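Local coordinates for enolase (alpha proteobacterium BAL199, PDB 3UGV), which probably catalyses a magnesium-dependent reaction that starts with removal of the proton alpha to a substrate carboxylate, as in other enolase-superfamily enzymes, at residues A134-L139 against M145-L150; I61-E66 against Q100-A105; R283-A288 against V297-M302; R312-A317 against R338-A343. One frame throughout, in Å; residues are numbered along the deposited sequence.

Contact 1 (A134-L139 against M145-L150); sequences AVWDAL and MPLCTL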
# COMPACT_ATOMS: atom_id res chain seq x y z
N ALA F 134 8.49 -41.46 -3.52
CA ALA F 134 8.72 -42.82 -4.02
C ALA F 134 8.84 -42.84 -5.54
O ALA F 134 9.74 -43.47 -6.10
CB ALA F 134 7.60 -43.75 -3.57
N VAL F 135 7.92 -42.16 -6.21
CA VAL F 135 7.88 -42.18 -7.67
C VAL F 135 9.12 -41.52 -8.27
O VAL F 135 9.65 -41.96 -9.29
CB VAL F 135 6.59 -41.54 -8.20
CG1 VAL F 135 6.71 -41.20 -9.66
CG2 VAL F 135 5.43 -42.49 -7.97
N TRP F 136 9.60 -40.46 -7.64
CA TRP F 136 10.79 -39.80 -8.14
C TRP F 136 11.99 -40.71 -7.93
O TRP F 136 12.92 -40.71 -8.73
CB TRP F 136 11.03 -38.47 -7.44
CG TRP F 136 10.36 -37.29 -8.07
CD1 TRP F 136 9.25 -36.64 -7.62
CD2 TRP F 136 10.78 -36.60 -9.26
NE1 TRP F 136 8.94 -35.60 -8.45
CE2 TRP F 136 9.87 -35.54 -9.47
CE3 TRP F 136 11.83 -36.77 -10.17
CZ2 TRP F 136 9.98 -34.66 -10.54
CZ3 TRP F 136 11.93 -35.89 -11.24
CH2 TRP F 136 11.02 -34.85 -11.42
N ASP F 137 11.99 -41.45 -6.82
CA ASP F 137 13.07 -42.39 -6.56
C ASP F 137 13.08 -43.45 -7.64
O ASP F 137 14.13 -43.81 -8.15
CB ASP F 137 12.97 -43.03 -5.18
CG ASP F 137 14.05 -44.09 -4.95
OD1 ASP F 137 15.25 -43.74 -4.89
OD2 ASP F 137 13.69 -45.29 -4.85
N ALA F 138 11.90 -43.96 -7.98
CA ALA F 138 11.78 -44.96 -9.04
C ALA F 138 12.28 -44.43 -10.40
O ALA F 138 13.04 -45.11 -11.09
CB ALA F 138 10.34 -45.48 -9.15
N LEU F 139 11.88 -43.22 -10.77
CA LEU F 139 12.31 -42.61 -12.02
C LEU F 139 13.82 -42.46 -12.06
O LEU F 139 14.45 -42.70 -13.07
CB LEU F 139 11.62 -41.25 -12.22
CG LEU F 139 11.89 -40.49 -13.52
CD1 LEU F 139 11.29 -41.20 -14.73
CD2 LEU F 139 11.33 -39.08 -13.40
N MET F 145 20.50 -43.07 -12.14
CA MET F 145 21.09 -41.83 -11.63
C MET F 145 20.70 -41.58 -10.19
O MET F 145 19.57 -41.88 -9.79
CB MET F 145 20.62 -40.63 -12.46
CG MET F 145 21.21 -40.57 -13.86
SD MET F 145 20.50 -39.24 -14.85
CE MET F 145 21.46 -39.43 -16.35
N PRO F 146 21.63 -41.04 -9.39
CA PRO F 146 21.21 -40.53 -8.08
C PRO F 146 20.13 -39.46 -8.31
O PRO F 146 20.15 -38.82 -9.36
CB PRO F 146 22.49 -39.90 -7.53
CG PRO F 146 23.63 -40.50 -8.34
CD PRO F 146 23.04 -40.75 -9.69
N LEU F 147 19.20 -39.27 -7.37
CA LEU F 147 18.12 -38.30 -7.57
C LEU F 147 18.64 -36.89 -7.88
O LEU F 147 18.17 -36.25 -8.82
CB LEU F 147 17.17 -38.26 -6.37
CG LEU F 147 15.96 -37.32 -6.55
CD1 LEU F 147 15.05 -37.79 -7.67
CD2 LEU F 147 15.17 -37.16 -5.24
N CYS F 148 19.61 -36.41 -7.10
CA CYS F 148 20.15 -35.08 -7.33
C CYS F 148 20.69 -34.96 -8.76
O CYS F 148 20.65 -33.88 -9.35
CB CYS F 148 21.25 -34.75 -6.33
SG CYS F 148 22.60 -35.94 -6.30
N THR F 149 21.18 -36.06 -9.30
CA THR F 149 21.69 -36.08 -10.67
C THR F 149 20.55 -35.98 -11.68
O THR F 149 20.59 -35.17 -12.60
CB THR F 149 22.55 -37.33 -10.95
OG1 THR F 149 23.65 -37.37 -10.03
CG2 THR F 149 23.11 -37.30 -12.36
N LEU F 150 19.51 -36.78 -11.50
CA LEU F 150 18.33 -36.67 -12.34
C LEU F 150 17.79 -35.23 -12.35
O LEU F 150 17.27 -34.76 -13.36
CB LEU F 150 17.24 -37.63 -11.88
CG LEU F 150 15.94 -37.55 -12.68
CD1 LEU F 150 16.11 -38.32 -13.96
CD2 LEU F 150 14.76 -38.09 -11.89

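Contact 2 (I61-E66 against Q100-A105); sequences IDIETE and QPLAPA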
# COMPACT_ATOMS: atom_id res chain seq x y z
N ILE F 61 7.31 -46.87 2.10
CA ILE F 61 6.59 -46.94 0.84
C ILE F 61 7.43 -47.59 -0.25
O ILE F 61 8.57 -47.19 -0.49
CB ILE F 61 6.20 -45.52 0.38
CG1 ILE F 61 5.21 -44.92 1.38
CG2 ILE F 61 5.63 -45.54 -1.05
CD1 ILE F 61 4.97 -43.46 1.18
N ASP F 62 6.86 -48.61 -0.89
CA ASP F 62 7.52 -49.35 -1.97
C ASP F 62 6.67 -49.34 -3.24
O ASP F 62 5.52 -49.78 -3.24
CB ASP F 62 7.75 -50.80 -1.54
CG ASP F 62 9.02 -50.98 -0.73
OD1 ASP F 62 10.11 -51.03 -1.35
OD2 ASP F 62 8.92 -51.09 0.51
N ILE F 63 7.25 -48.85 -4.33
CA ILE F 63 6.60 -48.83 -5.62
C ILE F 63 7.13 -49.99 -6.45
O ILE F 63 8.33 -50.25 -6.45
CB ILE F 63 6.92 -47.54 -6.39
CG1 ILE F 63 6.43 -46.32 -5.62
CG2 ILE F 63 6.25 -47.55 -7.74
CD1 ILE F 63 4.94 -46.28 -5.49
N GLU F 64 6.23 -50.69 -7.14
CA GLU F 64 6.62 -51.66 -8.17
C GLU F 64 6.26 -51.09 -9.53
O GLU F 64 5.19 -50.51 -9.70
CB GLU F 64 5.89 -52.99 -7.97
CG GLU F 64 6.19 -53.71 -6.66
CD GLU F 64 5.73 -55.17 -6.66
OE1 GLU F 64 5.28 -55.66 -7.73
OE2 GLU F 64 5.82 -55.82 -5.60
N THR F 65 7.14 -51.26 -10.51
CA THR F 65 6.78 -50.98 -11.90
C THR F 65 6.65 -52.27 -12.69
O THR F 65 7.21 -53.31 -12.31
CB THR F 65 7.79 -50.05 -12.62
OG1 THR F 65 9.12 -50.54 -12.43
CG2 THR F 65 7.71 -48.63 -12.09
N GLU F 66 5.92 -52.21 -13.80
CA GLU F 66 5.83 -53.33 -14.73
C GLU F 66 7.22 -53.76 -15.22
O GLU F 66 7.47 -54.94 -15.46
CB GLU F 66 4.96 -52.97 -15.93
CG GLU F 66 3.51 -52.66 -15.59
CD GLU F 66 2.76 -53.85 -15.02
OE1 GLU F 66 3.31 -54.97 -15.02
OE2 GLU F 66 1.60 -53.67 -14.58
N GLN F 100 -0.84 -46.87 -15.08
CA GLN F 100 -0.51 -45.54 -15.58
C GLN F 100 0.98 -45.28 -15.66
O GLN F 100 1.77 -45.91 -14.96
CB GLN F 100 -1.21 -44.47 -14.74
CG GLN F 100 -2.35 -43.80 -15.48
CD GLN F 100 -3.61 -43.72 -14.65
OE1 GLN F 100 -3.95 -42.66 -14.12
NE2 GLN F 100 -4.32 -44.84 -14.54
N PRO F 101 1.38 -44.34 -16.52
CA PRO F 101 2.81 -44.06 -16.64
C PRO F 101 3.38 -43.64 -15.29
O PRO F 101 2.72 -42.95 -14.52
CB PRO F 101 2.85 -42.91 -17.65
CG PRO F 101 1.58 -43.06 -18.45
CD PRO F 101 0.56 -43.56 -17.46
N LEU F 102 4.59 -44.09 -14.98
CA LEU F 102 5.26 -43.71 -13.76
C LEU F 102 5.92 -42.35 -14.00
O LEU F 102 7.13 -42.26 -14.21
CB LEU F 102 6.31 -44.75 -13.39
CG LEU F 102 6.81 -44.89 -11.95
CD1 LEU F 102 7.83 -43.83 -11.63
CD2 LEU F 102 5.65 -44.87 -10.96
N ALA F 103 5.09 -41.30 -13.99
CA ALA F 103 5.54 -39.94 -14.28
C ALA F 103 5.16 -39.00 -13.14
O ALA F 103 3.99 -38.66 -12.99
CB ALA F 103 4.93 -39.45 -15.58
N PRO F 104 6.16 -38.57 -12.34
CA PRO F 104 5.95 -37.81 -11.10
C PRO F 104 4.96 -36.67 -11.28
O PRO F 104 3.97 -36.60 -10.56
CB PRO F 104 7.34 -37.24 -10.80
CG PRO F 104 8.26 -38.23 -11.35
CD PRO F 104 7.59 -38.80 -12.60
N ALA F 105 5.24 -35.81 -12.24
CA ALA F 105 4.44 -34.61 -12.44
C ALA F 105 2.99 -34.89 -12.80
O ALA F 105 2.08 -34.22 -12.31
CB ALA F 105 5.09 -33.72 -13.47

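Contact 3 (R283-A288 against V297-M302); sequences REMHQA and VMPDFM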
# COMPACT_ATOMS: atom_id res chain seq x y z
N ARG F 283 2.17 -22.47 -3.29
CA ARG F 283 1.30 -21.30 -3.27
C ARG F 283 1.23 -20.76 -1.83
O ARG F 283 1.20 -19.55 -1.62
CB ARG F 283 -0.08 -21.59 -3.86
CG ARG F 283 -1.12 -20.49 -3.59
CD ARG F 283 -2.30 -20.63 -4.51
NE ARG F 283 -1.90 -20.41 -5.90
CZ ARG F 283 -2.48 -20.97 -6.95
NH1 ARG F 283 -3.49 -21.80 -6.79
NH2 ARG F 283 -2.04 -20.71 -8.17
N GLU F 284 1.23 -21.65 -0.86
CA GLU F 284 1.19 -21.22 0.54
C GLU F 284 2.44 -20.44 0.93
O GLU F 284 2.35 -19.41 1.60
CB GLU F 284 1.00 -22.42 1.45
CG GLU F 284 0.21 -22.14 2.70
CD GLU F 284 -0.37 -23.42 3.29
OE1 GLU F 284 0.17 -23.91 4.32
OE2 GLU F 284 -1.35 -23.95 2.71
N MET F 285 3.61 -20.91 0.50
CA MET F 285 4.86 -20.19 0.69
C MET F 285 4.79 -18.79 0.05
O MET F 285 5.20 -17.78 0.65
CB MET F 285 6.04 -20.96 0.07
CG MET F 285 7.39 -20.24 0.26
SD MET F 285 8.79 -21.07 -0.52
CE MET F 285 9.04 -22.42 0.61
N HIS F 286 4.27 -18.73 -1.16
CA HIS F 286 4.16 -17.48 -1.91
C HIS F 286 3.28 -16.48 -1.14
O HIS F 286 3.60 -15.28 -1.06
CB HIS F 286 3.64 -17.80 -3.33
CG HIS F 286 2.85 -16.70 -3.96
ND1 HIS F 286 3.44 -15.57 -4.49
CD2 HIS F 286 1.52 -16.58 -4.19
CE1 HIS F 286 2.50 -14.79 -5.00
NE2 HIS F 286 1.33 -15.38 -4.83
N GLN F 287 2.20 -16.96 -0.54
CA GLN F 287 1.31 -16.11 0.25
C GLN F 287 1.98 -15.60 1.53
O GLN F 287 1.82 -14.44 1.90
CB GLN F 287 0.02 -16.85 0.58
CG GLN F 287 -0.81 -17.19 -0.67
CD GLN F 287 -2.04 -18.01 -0.32
OE1 GLN F 287 -2.15 -18.56 0.78
NE2 GLN F 287 -3.00 -18.07 -1.26
N ALA F 288 2.75 -16.47 2.18
CA ALA F 288 3.50 -16.09 3.36
C ALA F 288 4.50 -14.99 3.05
O ALA F 288 4.69 -14.08 3.85
CB ALA F 288 4.21 -17.30 3.93
N VAL F 297 12.74 -19.68 5.13
CA VAL F 297 11.71 -20.74 5.07
C VAL F 297 12.34 -22.14 5.17
O VAL F 297 13.48 -22.34 4.77
CB VAL F 297 10.88 -20.63 3.76
CG1 VAL F 297 10.24 -19.25 3.65
CG2 VAL F 297 11.77 -20.86 2.54
N MET F 298 11.60 -23.11 5.68
CA MET F 298 12.07 -24.50 5.67
C MET F 298 10.93 -25.49 5.45
O MET F 298 10.35 -26.00 6.41
CB MET F 298 12.82 -24.85 6.97
CG MET F 298 12.07 -24.44 8.24
SD MET F 298 12.94 -24.87 9.79
CE MET F 298 12.51 -26.59 9.95
N PRO F 299 10.60 -25.78 4.18
CA PRO F 299 9.48 -26.69 3.90
C PRO F 299 9.75 -28.13 4.34
O PRO F 299 10.89 -28.61 4.32
CB PRO F 299 9.35 -26.63 2.38
CG PRO F 299 9.98 -25.34 2.01
CD PRO F 299 11.13 -25.18 2.95
N ASP F 300 8.69 -28.80 4.77
CA ASP F 300 8.70 -30.20 5.14
C ASP F 300 8.18 -30.99 3.93
O ASP F 300 7.19 -30.58 3.33
CB ASP F 300 7.77 -30.38 6.33
CG ASP F 300 7.57 -31.83 6.70
OD1 ASP F 300 6.80 -32.52 5.99
OD2 ASP F 300 8.16 -32.29 7.70
N PHE F 301 8.83 -32.10 3.59
CA PHE F 301 8.51 -32.83 2.34
C PHE F 301 7.14 -33.51 2.27
O PHE F 301 6.58 -33.68 1.18
CB PHE F 301 9.64 -33.81 1.97
CG PHE F 301 10.93 -33.12 1.65
CD1 PHE F 301 11.16 -32.62 0.37
CD2 PHE F 301 11.88 -32.91 2.63
CE1 PHE F 301 12.32 -31.95 0.08
CE2 PHE F 301 13.06 -32.24 2.33
CZ PHE F 301 13.28 -31.76 1.06
N MET F 302 6.59 -33.91 3.41
CA MET F 302 5.25 -34.47 3.36
C MET F 302 4.18 -33.38 3.19
O MET F 302 3.07 -33.68 2.75
CB MET F 302 4.95 -35.34 4.58
CG MET F 302 4.45 -34.58 5.77
SD MET F 302 3.94 -35.68 7.10
CE MET F 302 3.75 -34.50 8.44

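Contact 4 (R312-A317 against R338-A343); sequences RAAGVA and RVTETA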
# COMPACT_ATOMS: atom_id res chain seq x y z
N ARG F 312 9.22 -26.57 -7.00
CA ARG F 312 8.41 -25.39 -7.30
C ARG F 312 8.64 -24.29 -6.27
O ARG F 312 8.73 -23.11 -6.61
CB ARG F 312 6.93 -25.78 -7.39
CG ARG F 312 6.65 -26.57 -8.66
CD ARG F 312 5.26 -27.16 -8.70
NE ARG F 312 5.19 -28.24 -9.67
CZ ARG F 312 4.06 -28.77 -10.12
NH1 ARG F 312 2.88 -28.32 -9.71
NH2 ARG F 312 4.11 -29.77 -11.00
N ALA F 313 8.76 -24.71 -5.01
CA ALA F 313 8.95 -23.78 -3.91
C ALA F 313 10.35 -23.21 -3.98
O ALA F 313 10.56 -22.04 -3.64
CB ALA F 313 8.71 -24.48 -2.57
N ALA F 314 11.31 -24.02 -4.43
CA ALA F 314 12.68 -23.55 -4.63
C ALA F 314 12.68 -22.43 -5.65
O ALA F 314 13.46 -21.47 -5.55
CB ALA F 314 13.58 -24.70 -5.13
N GLY F 315 11.83 -22.57 -6.66
CA GLY F 315 11.61 -21.55 -7.66
C GLY F 315 11.02 -20.26 -7.11
O GLY F 315 11.46 -19.19 -7.48
N VAL F 316 10.02 -20.36 -6.23
CA VAL F 316 9.52 -19.18 -5.54
C VAL F 316 10.60 -18.56 -4.66
O VAL F 316 10.88 -17.37 -4.73
CB VAL F 316 8.29 -19.48 -4.67
CG1 VAL F 316 7.87 -18.24 -3.94
CG2 VAL F 316 7.12 -20.01 -5.51
N ALA F 317 11.24 -19.39 -3.83
CA ALA F 317 12.25 -18.90 -2.90
C ALA F 317 13.35 -18.21 -3.67
O ALA F 317 13.78 -17.12 -3.30
CB ALA F 317 12.82 -20.04 -2.09
N ARG F 338 21.07 -30.11 -3.14
CA ARG F 338 22.15 -30.07 -4.12
C ARG F 338 21.77 -29.28 -5.36
O ARG F 338 22.64 -28.80 -6.07
CB ARG F 338 22.59 -31.49 -4.52
CG ARG F 338 23.36 -32.25 -3.43
CD ARG F 338 24.71 -31.62 -3.13
NE ARG F 338 25.57 -31.57 -4.31
CZ ARG F 338 26.83 -31.12 -4.31
NH1 ARG F 338 27.39 -30.68 -3.19
NH2 ARG F 338 27.53 -31.11 -5.44
N VAL F 339 20.47 -29.13 -5.62
CA VAL F 339 20.04 -28.34 -6.77
C VAL F 339 19.14 -27.18 -6.36
O VAL F 339 18.45 -26.61 -7.20
CB VAL F 339 19.29 -29.18 -7.80
CG1 VAL F 339 20.21 -30.27 -8.33
CG2 VAL F 339 18.04 -29.79 -7.18
N THR F 340 19.14 -26.84 -5.08
CA THR F 340 18.31 -25.74 -4.60
C THR F 340 19.11 -24.43 -4.57
O THR F 340 20.11 -24.28 -3.86
CB THR F 340 17.72 -26.04 -3.23
OG1 THR F 340 16.83 -27.16 -3.34
CG2 THR F 340 16.96 -24.83 -2.69
N GLU F 341 18.64 -23.48 -5.37
CA GLU F 341 19.38 -22.25 -5.64
C GLU F 341 19.71 -21.45 -4.38
O GLU F 341 20.82 -20.95 -4.24
CB GLU F 341 18.55 -21.41 -6.61
CG GLU F 341 19.17 -20.13 -7.09
CD GLU F 341 18.16 -19.30 -7.88
OE1 GLU F 341 17.19 -19.90 -8.42
OE2 GLU F 341 18.33 -18.06 -7.95
N THR F 342 18.77 -21.33 -3.45
CA THR F 342 19.04 -20.59 -2.22
C THR F 342 19.25 -21.53 -1.03
O THR F 342 18.99 -21.17 0.10
CB THR F 342 17.96 -19.55 -1.89
OG1 THR F 342 16.71 -20.22 -1.70
CG2 THR F 342 17.82 -18.51 -3.01
N ALA F 343 19.75 -22.74 -1.29
CA ALA F 343 20.01 -23.70 -0.23
C ALA F 343 20.72 -23.06 0.94
O ALA F 343 21.65 -22.28 0.77
CB ALA F 343 20.83 -24.87 -0.76
O HOH W 1 15.83 -21.54 -3.99

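Contact 1 (A134-L139 against M145-L150)
W136 meets both leucines of the short helix 147-150: L147 lies near its root and L150 at the CE3-CZ3 edge of its six-membered ring. Its CB is 4.1 Å from CD1 of L147, and the same methyl also rests 3.8 Å from the carbonyl O of W136, so L147 touches backbone and side chain together. From CB, chi1 of -89° sets CG roughly opposite the carbonyl carbon and swings the indole out beside the helix. On the pyrrole side of the ring, NE1 turns away from helix 147-150 and is hydrogen-bonded to OG of S308. The six-membered ring points the other way, and there CD2 of L150 comes in at the edge, close to the ring plane, touching CE3 and standing 3.6 Å from CZ3. The two side chains run roughly at right angles. L139 CD2 is 3.9 Å from CD2 of L150, so one methyl touches the indole edge and, beside it, the isobutyl group of L139, one turn further along helix 123-142. L147 and L150 are three residues apart, which puts both on one face of a helix that starts after P146 at its N-cap.

This is a helix-on-helix joint in the N-terminal domain of a mandelate racemase type enzyme, and it lies against a subunit interface: L150 packs on L150 of the second subunit and W136 on its L151. No hydrogen bond crosses between the segments. The side-chain contacts are all carbon to carbon, with one methyl also resting on a backbone carbonyl, while the indole N-H is satisfied elsewhere, as expected of a buried, hydrophobically held joint.

Contact 2 (I61-E66 against Q100-A105)
A small, buried hydrophobic contact joins L102 to T65 and I63 on strand 52-65, the central strand of the three-stranded antiparallel sheet in the N-terminal domain. L102 belongs to the loop that runs into helix 104-114. It is the centre of an inverse gamma turn, with phi -82° and psi 77°, closed by a weak bond from A103 N to P101 O, and this tight bend presents the leucine to the sheet. T65 and I63, two residues apart, project from the same face of the strand. The nearer touch is between CG2 of T65 and CG of L102, 3.8 Å apart, with the side chains roughly perpendicular. A second, looser one has CG2 of I63 4.2 Å from CD2 of L102.

T65 takes part with its methyl, because chi1 of 50° turns CG2 opposite the carbonyl carbon and leaves OG1 to bond to V69 O in the turn that follows the strand. The other L102 methyl, CD1, packs on V135 of helix 123-142, and L28 and F30 add further apolar cover. L102 thus lies in the corner between sheet and helix layer of the alpha+beta domain found in this family. The contact is purely apolar: the threonine divides its two branches, its methyl facing leucine and its hydroxyl spent on a backbone carbonyl, so no polar atom has to be paid for across the contact.

Contact 3 (R283-A288 against V297-M302)
M285 and V297 are the closest pair of backbone positions, their CA atoms 8.1 Å apart, where helix 282-290 lies against the chain as it leaves strand 296-297. The two belong to the beta-alpha-beta crossover that links parallel strands 273-275 and 296-297 in the modified TIM barrel of the enolase superfamily, so this is a barrel helix resting on the strand that follows it.

One side chain makes the contact. M285 is extended through chi1 (-179°) and chi2, then bends at chi3 (-76°), which turns the terminal methyl onto the partner segment. There CE meets both CG2 of V297, 3.7 Å away, and CG of P299, 3.4 Å away; the latter is tighter than usual for two carbons. The methionine crosses the valine at about a right angle. A313 of helix 306-320 and F279 touch the same side chain.

P299 lies about 11 Å from a bound magnesium ion, and the chain beyond it begins a short, weakly bonded helix with D300 at the N-cap. D300 OD2 bonds to H327 ND1, while OD1 takes the capping bond from M302 N, at 2.9 Å and from 35° above the carboxylate plane.

Contact 4 (R312-A317 against R338-A343)
A314 and A317, one turn apart on helix 306-320, face T340 and T342 in the loop that follows helix 330-337, within the TIM-barrel domain of this enolase-superfamily protein. The loop folds into a type I beta turn from T340 to A343, closed by A343 N bonding to T340 O.

The close side rests on small residues. With only methyls on the helix, the backbones can approach to 6.0 Å between the CA atoms of A314 and T340. The side chains there just meet: CB of A314 is 4.2 Å from CG2 of T340. With OG1 beside the backbone N (chi1 -64°), T340 has CG2 opposite that N, which offers the methyl to the helix while OG1 bonds to V336 O and W310 NE1. At the other alanine it is an oxygen that touches, T342 OG1 lying 3.9 Å from CB of A317; that hydroxyl is hydrogen-bonded to I322 O. Both threonines thus spend their polar ends on the surrounding fold.

The looser side lies round E341 at the tip of the turn. Its CB points at the helix, yet the side chain comes no nearer than 5.0 Å, and its carboxylate forms a salt bridge with R312 of the second subunit. The reciprocal pair, R312 with E341 of that subunit, makes the helix and turn part of the interface. No direct hydrogen bond joins the two segments; a water between them does so: it donates to A314 O at 2.8 Å and accepts from T342 N at 3.0 Å.

Going from the N terminus, contact 2 comes first and closes the longest loop, bringing residues 61-66 back to 100-105 across 33 intervening residues. Contact 1 then closes a short turn of five residues between helices 123-142 and 147-150. Contact 3 spans eight residues in the barrel domain, and contact 4 spans twenty. All four stand in series; none nests within or crosses another. In space, contacts 1 and 2 share one core in the N-terminal domain, where A134 meets I61 and I63. Contacts 3 and 4 join likewise through H286 and V316. C148 against R338 and V339 links contact 1 to contact 4, bridging the two domains.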